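Local coordinates for protein alpha-1,4-endofucoidanase (Mariniflexile fucanivorans, PDB 6DLH) that hydrolyses alpha-1,4-linked fucoidan from within the chain, as a retaining endo-acting enzyme of glycoside hydrolase family 107 that carries immunoglobulin-like domains after its catalytic domain, at residues D67-I72 against V394-Q398; G278-T282 against L315-M319; D575-L579 against L589-P593; V637-P641 against T721-L725. All coordinates share one frame; numbering follows the deposited sequence.

Overall arrangement
Contacts 1 and 2 belong to the catalytic domain, built round a parallel sheet, and their centres lie 31 Å apart; contacts 3 and 4 sit in two separate immunoglobulin-like domains, also 31 Å apart between centres. Contact 2 is the buried one and holds no hydrogen bond between its segments, relying on proline, leucine and aromatic surfaces. Contact 1, partly buried, adds a two-bond amide clasp to its apolar side. Backbone bonding returns in contacts 3 and 4, two bonds in the former and one in the latter, each beside a buried tryptophan with an aliphatic group over its ring. No two contacts share an element or touch.

Contact 1. Residues D67-I72 against V394-Q398; sequences DFLTQI and VLTLQ
A short helix of the catalytic domain, 66-71, meets the chain where it turns a corner at Thr396, between strand 394-395 and helix 399-415, and Gln71 clasps the backbone of Leu397 there. Its OE1 accepts from Leu397 N at 2.7 Å, the donor lying in the carbonyl plane on a lone pair. The same amide returns a bond, Gln71 NE2 to Leu397 O at 3.2 Å, nearly straight at 172° and with the acceptor close to the amide plane. The glutamine chain runs extended, CG anti to the backbone N (chi1 -169°), which carries the amide across to the other segment.

Beside this clasp the two branches of Leu397 part. CD2 meets the edge of the Phe68 ring, 3.7 Å from CE1, and CD1 lies 3.7 Å from Ile72 CG2, which itself sits over one face of that ring, toward the rim. Met48 of strand 46-49 touches all three side chains, tying the contact to the parallel sheet. Near the start of helix 66-71, Thr396 CG2 lies 3.8 Å from Phe68 N, and a water accepts from that N-H at 2.8 Å while donating to Leu395 O.

One amide thus satisfies both the N-H and the C=O of Leu397, and the paired bonds fix the rotation of the Gln71 carboxamide, beside the apolar cluster of Phe68, Ile72 and Leu397.

Contact 2. Residues G278-T282 against L315-M319; sequences GNPFT and LVVFM. With EDO (1,2-ethanediol), chain B.
Pro280, in the loop after strand 266-269 that is shaped by an Asx turn at Asn279, packs against helix 307-321 of the catalytic domain, its ring between Leu315 and Phe318, three residues apart or nearly one helical turn. The relation to Phe318 is a CH-pi contact: Pro280 CD stands 3.5 Å from the ring centroid and only 10° off the normal, hence over the centre of one face. Pro280 CB turns to the other helix residue and approaches Leu315 CG at 3.7 Å. Phe318 reaches the loop because its CG is anti to the backbone N (chi1 -173°).

The Phe281 ring continues this surface along the helix. Its CZ lies 3.7 Å from Leu315 CD2, the two side chains crossing at about a right angle, while Met319 CG comes in at the ring edge near its plane. Phe281 and Phe318 approach obliquely, with CE2 and CD2 4.0 Å apart. No hydrogen bond joins the two segments, so the evidence for their association is the fit of hydrocarbon surfaces; Phe342 of strand 341-342 touches Leu315 and Met319 as well.

In the Asx turn Asn279 OD1 accepts from Phe281 N. An ethanediol, probably from the crystallisation liquor, donates from O2 to Gly278 O at 3.1 Å. Asn279 ND2 has its partners elsewhere, at Ala326 O and Asp329 OD2, close to the calcium site that includes Phe327 and Asp330. The amide also approaches the Phe318 ring, its plane turned 51° from it, with Asn279 ND2 nearest to Phe318 CZ at 3.4 Å.

Contact 3. Residues D575-L579 against L589-P593; sequences DWLVL and LSGMP
Segments 575-579 and 589-593 run antiparallel, their end-to-end directions 175° apart, and pair as part of the hairpin of strands 578-583 and 586-590, in which Val578 and Ser590 are a hydrogen-bonded pair and Leu579 and Leu589 the adjoining non-hydrogen-bonded pair. Val578 N donates to Ser590 O at 2.8 Å, and Ser590 N returns a bond to Val578 O at 2.9 Å. Beyond the pair the chains stay close: Gly591 CA points a hydrogen at Trp576 O, 3.4 Å away. With phi at 109° and the Trp576 carbonyl this close, the position is one for glycine, which has no side chain to collide with that oxygen.

Leu579 and Leu589 share a face of the hairpin, with Leu579 CD1 3.9 Å from Leu589 CD2. Leu577 reaches the same apolar group through CD1, 3.9 Å from Leu589 CB. On the Val578 and Ser590 face, a water within hydrogen-bonding distance of Ser590 OG also makes a weak bond to Val578 O.

Trp576 closes the end of the contact. Pro593 CB lies over the five-membered ring, 4.0 Å from its centroid, and Leu577 CB covers the opposite face toward the rim. Trp576 NE1 is satisfied outside the segments by Asn601 OD1, while Ile620 and Val622 of strand 613-623 also pack on the indole.

Chemically the contact divides by face: the Val578 and Ser590 side is more open and carries a water, mixing an aliphatic group with a hydroxyl, whereas Leu577, Leu589 and the proline-covered indole pack the other side on strands 537-543, 599-608 and 613-623 of the facing sheet.

Contact 4. Residues V637-P641 against T721-L725; sequences VWSSP and TAEIL
Ala722 CB presses over one face of the Trp638 indole, 3.3 Å from the centroid of the five-membered ring and 9° off its normal. This is a CH-pi contact with the methyl group above the pyrrole part, nearest to CD2. The six-membered part reaches toward Ile724, whose CD1 lies 4.2 Å from Trp638 CZ3 in an oblique approach. Trp638 CG is anti to its own carbonyl carbon (chi1 -68°), and this torsion lays the ring along strand 720-729 with its face to the alanine.

Three residues further on, the loop makes its backbone link: Glu723 N donates to Pro641 O at 2.9 Å, with the donor almost in line with the carbonyl bond (C=O...N angle 167°). The Glu723 CB sits 3.5 Å from the same oxygen. Between them, the tryptophan and this bond fix the loop on the strand at two places.

In the next shell, Trp638 NE1 makes a weak hydrogen bond to Thr720 O, and Leu713 and Leu643 pack against the indole. Ala722 and Ile724 are paired by backbone bonds with Phe711 and Phe709 of strand 705-713, while Glu723 and Leu725 bond to Leu643 on the other side.

The Pro641 bond therefore begins the parallel pairing of strand 642-649 with strand 720-729, the joining of first and last strands that is familiar from immunoglobulin-like beta sandwiches, here in the last immunoglobulin-like domain of this construct, as its sequence family suggests.

Contact 1. Residues D67-I72 against V394-Q398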
# COMPACT_ATOMS: atom_id res chain seq x y z
N ASP A 67 -1.63 -10.95 3.45
CA ASP A 67 -2.25 -11.97 2.62
C ASP A 67 -1.35 -12.28 1.42
O ASP A 67 -1.17 -13.45 1.07
CB ASP A 67 -3.66 -11.56 2.19
CG ASP A 67 -4.68 -11.66 3.32
OD1 ASP A 67 -4.35 -12.26 4.36
OD2 ASP A 67 -5.81 -11.14 3.14
N PHE A 68 -0.79 -11.23 0.81
CA PHE A 68 0.13 -11.39 -0.30
C PHE A 68 1.30 -12.27 0.16
O PHE A 68 1.64 -13.25 -0.50
CB PHE A 68 0.56 -10.03 -0.87
CG PHE A 68 1.72 -10.06 -1.84
CD1 PHE A 68 1.54 -10.44 -3.16
CD2 PHE A 68 2.99 -9.68 -1.44
CE1 PHE A 68 2.59 -10.43 -4.06
CE2 PHE A 68 4.05 -9.67 -2.34
CZ PHE A 68 3.85 -10.04 -3.65
N LEU A 69 1.89 -11.92 1.31
CA LEU A 69 3.07 -12.62 1.77
C LEU A 69 2.75 -14.09 2.08
O LEU A 69 3.60 -14.95 1.84
CB LEU A 69 3.69 -11.89 2.97
CG LEU A 69 4.32 -10.53 2.64
CD1 LEU A 69 5.00 -9.93 3.86
CD2 LEU A 69 5.31 -10.64 1.48
N THR A 70 1.54 -14.37 2.58
CA THR A 70 1.10 -15.74 2.80
C THR A 70 1.09 -16.50 1.47
O THR A 70 1.61 -17.60 1.38
CB THR A 70 -0.28 -15.82 3.46
OG1 THR A 70 -0.09 -15.35 4.79
CG2 THR A 70 -0.87 -17.22 3.49
N GLN A 71 0.51 -15.87 0.45
CA GLN A 71 0.38 -16.47 -0.87
C GLN A 71 1.74 -16.83 -1.47
O GLN A 71 1.83 -17.80 -2.22
CB GLN A 71 -0.41 -15.56 -1.81
CG GLN A 71 -0.82 -16.22 -3.12
CD GLN A 71 -1.33 -15.20 -4.11
OE1 GLN A 71 -0.87 -14.06 -4.15
NE2 GLN A 71 -2.27 -15.62 -4.95
N ILE A 72 2.80 -16.08 -1.14
CA ILE A 72 4.07 -16.28 -1.82
C ILE A 72 5.08 -16.99 -0.91
O ILE A 72 6.28 -16.95 -1.17
CB ILE A 72 4.62 -14.96 -2.42
CG1 ILE A 72 4.97 -13.93 -1.33
CG2 ILE A 72 3.66 -14.39 -3.47
CD1 ILE A 72 6.03 -12.94 -1.76
N VAL A 394 -8.75 -7.10 -3.98
CA VAL A 394 -8.15 -8.40 -3.72
C VAL A 394 -6.65 -8.24 -3.98
O VAL A 394 -6.21 -8.24 -5.12
CB VAL A 394 -8.80 -9.50 -4.59
CG1 VAL A 394 -8.23 -10.88 -4.29
CG2 VAL A 394 -10.32 -9.50 -4.46
N LEU A 395 -5.89 -8.06 -2.90
CA LEU A 395 -4.52 -7.61 -3.01
C LEU A 395 -3.57 -8.80 -2.94
O LEU A 395 -2.56 -8.77 -2.24
CB LEU A 395 -4.24 -6.56 -1.93
CG LEU A 395 -5.12 -5.31 -1.98
CD1 LEU A 395 -4.77 -4.37 -0.84
CD2 LEU A 395 -4.96 -4.58 -3.31
N THR A 396 -3.92 -9.86 -3.68
CA THR A 396 -3.06 -11.02 -3.87
C THR A 396 -2.88 -11.23 -5.37
O THR A 396 -3.61 -10.63 -6.15
CB THR A 396 -3.64 -12.24 -3.14
OG1 THR A 396 -4.97 -12.44 -3.62
CG2 THR A 396 -3.64 -12.09 -1.63
N LEU A 397 -1.92 -12.09 -5.75
CA LEU A 397 -1.53 -12.29 -7.14
C LEU A 397 -2.67 -12.96 -7.91
O LEU A 397 -3.37 -13.83 -7.38
CB LEU A 397 -0.29 -13.19 -7.23
CG LEU A 397 1.03 -12.63 -6.70
CD1 LEU A 397 2.11 -13.70 -6.76
CD2 LEU A 397 1.47 -11.40 -7.48
N GLN A 398 -2.83 -12.54 -9.17
CA GLN A 398 -3.47 -13.36 -10.18
C GLN A 398 -2.87 -14.76 -10.14
O GLN A 398 -1.64 -14.92 -10.08
CB GLN A 398 -3.25 -12.76 -11.57
CG GLN A 398 -4.11 -11.54 -11.85
CD GLN A 398 -5.56 -11.89 -12.12
OE1 GLN A 398 -5.95 -13.06 -12.10
NE2 GLN A 398 -6.36 -10.88 -12.40
O HOH W 1 -2.08 -8.77 0.80

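Contact 2. Residues G278-T282 against L315-M319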
# COMPACT_ATOMS: atom_id res chain seq x y z
N GLY A 278 21.47 0.45 -29.30
CA GLY A 278 22.57 0.76 -28.40
C GLY A 278 22.28 0.31 -26.97
O GLY A 278 21.71 -0.75 -26.76
N ASN A 279 22.67 1.15 -26.01
CA ASN A 279 22.39 0.88 -24.61
C ASN A 279 20.89 1.06 -24.38
O ASN A 279 20.33 2.11 -24.68
CB ASN A 279 23.28 1.71 -23.67
CG ASN A 279 23.28 1.19 -22.25
OD1 ASN A 279 22.24 0.84 -21.70
ND2 ASN A 279 24.45 1.13 -21.65
N PRO A 280 20.19 0.02 -23.89
CA PRO A 280 18.75 0.12 -23.64
C PRO A 280 18.40 1.00 -22.44
O PRO A 280 17.22 1.25 -22.19
CB PRO A 280 18.33 -1.33 -23.36
CG PRO A 280 19.59 -1.98 -22.83
CD PRO A 280 20.72 -1.32 -23.61
N PHE A 281 19.43 1.44 -21.69
CA PHE A 281 19.20 2.29 -20.54
C PHE A 281 19.72 3.70 -20.82
O PHE A 281 20.87 3.87 -21.22
CB PHE A 281 19.86 1.71 -19.28
CG PHE A 281 19.55 0.26 -19.01
CD1 PHE A 281 18.27 -0.15 -18.67
CD2 PHE A 281 20.55 -0.71 -19.07
CE1 PHE A 281 17.99 -1.49 -18.42
CE2 PHE A 281 20.27 -2.04 -18.83
CZ PHE A 281 18.99 -2.43 -18.49
N THR A 282 18.85 4.69 -20.63
CA THR A 282 19.26 6.08 -20.54
C THR A 282 20.42 6.19 -19.53
O THR A 282 20.40 5.55 -18.49
CB THR A 282 18.06 6.98 -20.19
OG1 THR A 282 17.20 6.97 -21.32
CG2 THR A 282 18.45 8.41 -19.87
N LEU A 315 17.03 -6.11 -24.24
CA LEU A 315 17.39 -5.39 -23.03
C LEU A 315 17.85 -6.39 -21.97
O LEU A 315 18.83 -6.16 -21.26
CB LEU A 315 16.18 -4.57 -22.55
CG LEU A 315 16.40 -3.67 -21.32
CD1 LEU A 315 15.39 -2.53 -21.31
CD2 LEU A 315 16.30 -4.47 -20.03
N VAL A 316 17.13 -7.50 -21.86
CA VAL A 316 17.43 -8.52 -20.87
C VAL A 316 18.75 -9.21 -21.24
O VAL A 316 19.58 -9.46 -20.36
CB VAL A 316 16.22 -9.47 -20.73
CG1 VAL A 316 16.54 -10.93 -20.91
CG2 VAL A 316 15.41 -9.20 -19.48
N VAL A 317 18.97 -9.46 -22.54
CA VAL A 317 20.22 -10.05 -23.00
C VAL A 317 21.37 -9.09 -22.71
O VAL A 317 22.43 -9.52 -22.28
CB VAL A 317 20.15 -10.47 -24.48
CG1 VAL A 317 21.51 -10.88 -25.03
CG2 VAL A 317 19.15 -11.60 -24.68
N PHE A 318 21.13 -7.78 -22.90
CA PHE A 318 22.12 -6.75 -22.58
C PHE A 318 22.59 -6.87 -21.13
O PHE A 318 23.77 -6.64 -20.84
CB PHE A 318 21.56 -5.35 -22.83
CG PHE A 318 22.57 -4.23 -22.70
CD1 PHE A 318 23.34 -3.82 -23.78
CD2 PHE A 318 22.76 -3.58 -21.49
CE1 PHE A 318 24.27 -2.80 -23.66
CE2 PHE A 318 23.70 -2.57 -21.36
CZ PHE A 318 24.45 -2.17 -22.45
N MET A 319 21.66 -7.18 -20.22
CA MET A 319 21.96 -7.30 -18.80
C MET A 319 22.87 -8.51 -18.58
O MET A 319 23.81 -8.44 -17.80
CB MET A 319 20.68 -7.45 -17.98
CG MET A 319 19.90 -6.15 -17.84
SD MET A 319 18.26 -6.34 -17.11
CE MET A 319 18.66 -6.94 -15.47
C1 EDO B . 20.21 -4.10 -28.40
O1 EDO B . 20.87 -5.37 -28.35
C2 EDO B . 20.06 -3.56 -26.99
O2 EDO B . 19.12 -2.51 -27.05

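Contact 3. Residues D575-L579 against L589-P593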
# COMPACT_ATOMS: atom_id res chain seq x y z
N ASP A 575 -25.55 -5.93 17.01
CA ASP A 575 -25.14 -6.83 15.94
C ASP A 575 -24.32 -6.11 14.87
O ASP A 575 -23.47 -6.73 14.24
CB ASP A 575 -26.35 -7.54 15.30
CG ASP A 575 -27.15 -8.41 16.26
OD1 ASP A 575 -26.61 -9.46 16.69
OD2 ASP A 575 -28.30 -8.04 16.56
N TRP A 576 -24.58 -4.81 14.67
CA TRP A 576 -24.09 -4.06 13.52
C TRP A 576 -22.56 -4.06 13.43
O TRP A 576 -22.02 -4.04 12.33
CB TRP A 576 -24.67 -2.64 13.48
CG TRP A 576 -24.11 -1.71 14.52
CD1 TRP A 576 -24.68 -1.39 15.71
CD2 TRP A 576 -22.89 -0.95 14.44
NE1 TRP A 576 -23.90 -0.49 16.39
CE2 TRP A 576 -22.80 -0.21 15.64
CE3 TRP A 576 -21.86 -0.83 13.50
CZ2 TRP A 576 -21.72 0.64 15.91
CZ3 TRP A 576 -20.80 -0.00 13.76
CH2 TRP A 576 -20.73 0.73 14.95
N LEU A 577 -21.88 -4.03 14.57
CA LEU A 577 -20.42 -3.96 14.58
C LEU A 577 -19.83 -5.28 14.10
O LEU A 577 -20.17 -6.35 14.61
CB LEU A 577 -19.94 -3.57 15.99
CG LEU A 577 -18.44 -3.25 16.11
CD1 LEU A 577 -18.08 -1.97 15.36
CD2 LEU A 577 -18.02 -3.16 17.57
N VAL A 578 -18.96 -5.19 13.09
CA VAL A 578 -18.29 -6.35 12.51
C VAL A 578 -16.81 -6.27 12.86
O VAL A 578 -16.22 -5.19 12.82
CB VAL A 578 -18.51 -6.39 10.99
CG1 VAL A 578 -17.65 -7.44 10.29
CG2 VAL A 578 -19.98 -6.57 10.62
N LEU A 579 -16.22 -7.41 13.22
CA LEU A 579 -14.80 -7.53 13.46
C LEU A 579 -14.20 -8.48 12.42
O LEU A 579 -14.75 -9.55 12.16
CB LEU A 579 -14.57 -8.07 14.88
CG LEU A 579 -13.14 -8.50 15.21
CD1 LEU A 579 -12.25 -7.29 15.47
CD2 LEU A 579 -13.10 -9.45 16.40
N LEU A 589 -12.69 -2.94 12.75
CA LEU A 589 -14.10 -2.83 13.09
C LEU A 589 -14.82 -2.09 11.96
O LEU A 589 -14.42 -1.00 11.57
CB LEU A 589 -14.27 -2.05 14.40
CG LEU A 589 -13.69 -2.70 15.65
CD1 LEU A 589 -13.79 -1.75 16.83
CD2 LEU A 589 -14.39 -4.02 15.97
N SER A 590 -15.89 -2.70 11.47
CA SER A 590 -16.69 -2.10 10.41
C SER A 590 -18.16 -2.36 10.69
O SER A 590 -18.53 -2.70 11.82
CB SER A 590 -16.28 -2.62 9.04
OG SER A 590 -16.45 -4.03 8.95
N GLY A 591 -18.98 -2.24 9.65
CA GLY A 591 -20.41 -2.42 9.75
C GLY A 591 -21.13 -1.09 9.60
O GLY A 591 -20.52 -0.03 9.76
N MET A 592 -22.42 -1.16 9.27
CA MET A 592 -23.24 0.03 9.10
C MET A 592 -24.33 0.04 10.17
O MET A 592 -25.21 -0.82 10.17
CB MET A 592 -23.89 0.04 7.71
CG MET A 592 -24.62 1.33 7.40
SD MET A 592 -25.47 1.28 5.80
CE MET A 592 -24.16 1.83 4.71
N PRO A 593 -24.28 0.99 11.14
CA PRO A 593 -25.40 1.20 12.06
C PRO A 593 -26.61 1.79 11.33
O PRO A 593 -26.48 2.35 10.24
CB PRO A 593 -24.86 2.20 13.08
CG PRO A 593 -23.72 2.91 12.36
CD PRO A 593 -23.15 1.88 11.42
O HOH W 2 -14.54 -5.59 10.22

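Contact 4. Residues V637-P641 against T721-L725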
# COMPACT_ATOMS: atom_id res chain seq x y z
N VAL A 637 -39.64 11.84 8.15
CA VAL A 637 -39.40 13.28 8.05
C VAL A 637 -39.41 13.80 6.61
O VAL A 637 -40.02 14.84 6.34
CB VAL A 637 -38.11 13.68 8.79
N TRP A 638 -38.70 13.10 5.70
CA TRP A 638 -38.34 13.58 4.37
C TRP A 638 -37.24 14.63 4.46
O TRP A 638 -37.18 15.38 5.44
CB TRP A 638 -39.54 14.09 3.55
CG TRP A 638 -40.54 13.05 3.14
CD1 TRP A 638 -41.69 12.72 3.80
CD2 TRP A 638 -40.51 12.23 1.96
NE1 TRP A 638 -42.37 11.74 3.12
CE2 TRP A 638 -41.67 11.42 1.98
CE3 TRP A 638 -39.63 12.10 0.88
CZ2 TRP A 638 -41.96 10.50 0.98
CZ3 TRP A 638 -39.91 11.18 -0.11
CH2 TRP A 638 -41.06 10.39 -0.06
N SER A 639 -36.39 14.70 3.43
CA SER A 639 -35.28 15.64 3.38
C SER A 639 -35.80 17.07 3.27
O SER A 639 -35.17 18.00 3.77
CB SER A 639 -34.34 15.32 2.25
OG SER A 639 -34.99 15.46 1.00
N SER A 640 -36.95 17.22 2.60
CA SER A 640 -37.54 18.52 2.31
C SER A 640 -39.04 18.34 2.07
O SER A 640 -39.49 17.21 1.85
CB SER A 640 -36.86 19.13 1.11
OG SER A 640 -37.35 20.44 0.87
N PRO A 641 -39.86 19.42 2.15
CA PRO A 641 -41.26 19.36 1.72
C PRO A 641 -41.42 19.19 0.21
O PRO A 641 -42.33 18.50 -0.24
CB PRO A 641 -41.85 20.70 2.20
CG PRO A 641 -40.87 21.20 3.25
CD PRO A 641 -39.52 20.71 2.77
N THR A 721 -46.29 13.14 4.62
CA THR A 721 -46.34 13.22 3.17
C THR A 721 -45.37 14.29 2.69
O THR A 721 -45.09 15.25 3.40
CB THR A 721 -47.76 13.50 2.63
OG1 THR A 721 -48.10 14.88 2.82
CG2 THR A 721 -48.82 12.58 3.19
N ALA A 722 -44.89 14.11 1.45
CA ALA A 722 -44.02 15.06 0.79
C ALA A 722 -44.49 15.24 -0.65
O ALA A 722 -45.23 14.40 -1.18
CB ALA A 722 -42.59 14.57 0.85
N GLU A 723 -44.06 16.35 -1.26
CA GLU A 723 -44.27 16.60 -2.68
C GLU A 723 -43.01 16.24 -3.47
O GLU A 723 -41.90 16.58 -3.06
CB GLU A 723 -44.65 18.07 -2.89
CG GLU A 723 -44.76 18.46 -4.35
CD GLU A 723 -45.00 19.93 -4.63
OE1 GLU A 723 -45.35 20.66 -3.68
OE2 GLU A 723 -44.82 20.36 -5.78
N ILE A 724 -43.20 15.55 -4.60
CA ILE A 724 -42.15 15.29 -5.58
C ILE A 724 -42.50 16.05 -6.87
O ILE A 724 -43.60 15.91 -7.39
CB ILE A 724 -41.98 13.78 -5.83
CG1 ILE A 724 -41.20 13.08 -4.71
CG2 ILE A 724 -41.34 13.51 -7.18
CD1 ILE A 724 -41.94 12.92 -3.40
N LEU A 725 -41.54 16.83 -7.38
CA LEU A 725 -41.73 17.73 -8.51
C LEU A 725 -40.72 17.38 -9.61
O LEU A 725 -39.52 17.51 -9.41
CB LEU A 725 -41.53 19.16 -7.99
CG LEU A 725 -41.55 20.29 -9.03
CD1 LEU A 725 -42.97 20.60 -9.46
CD2 LEU A 725 -40.89 21.54 -8.47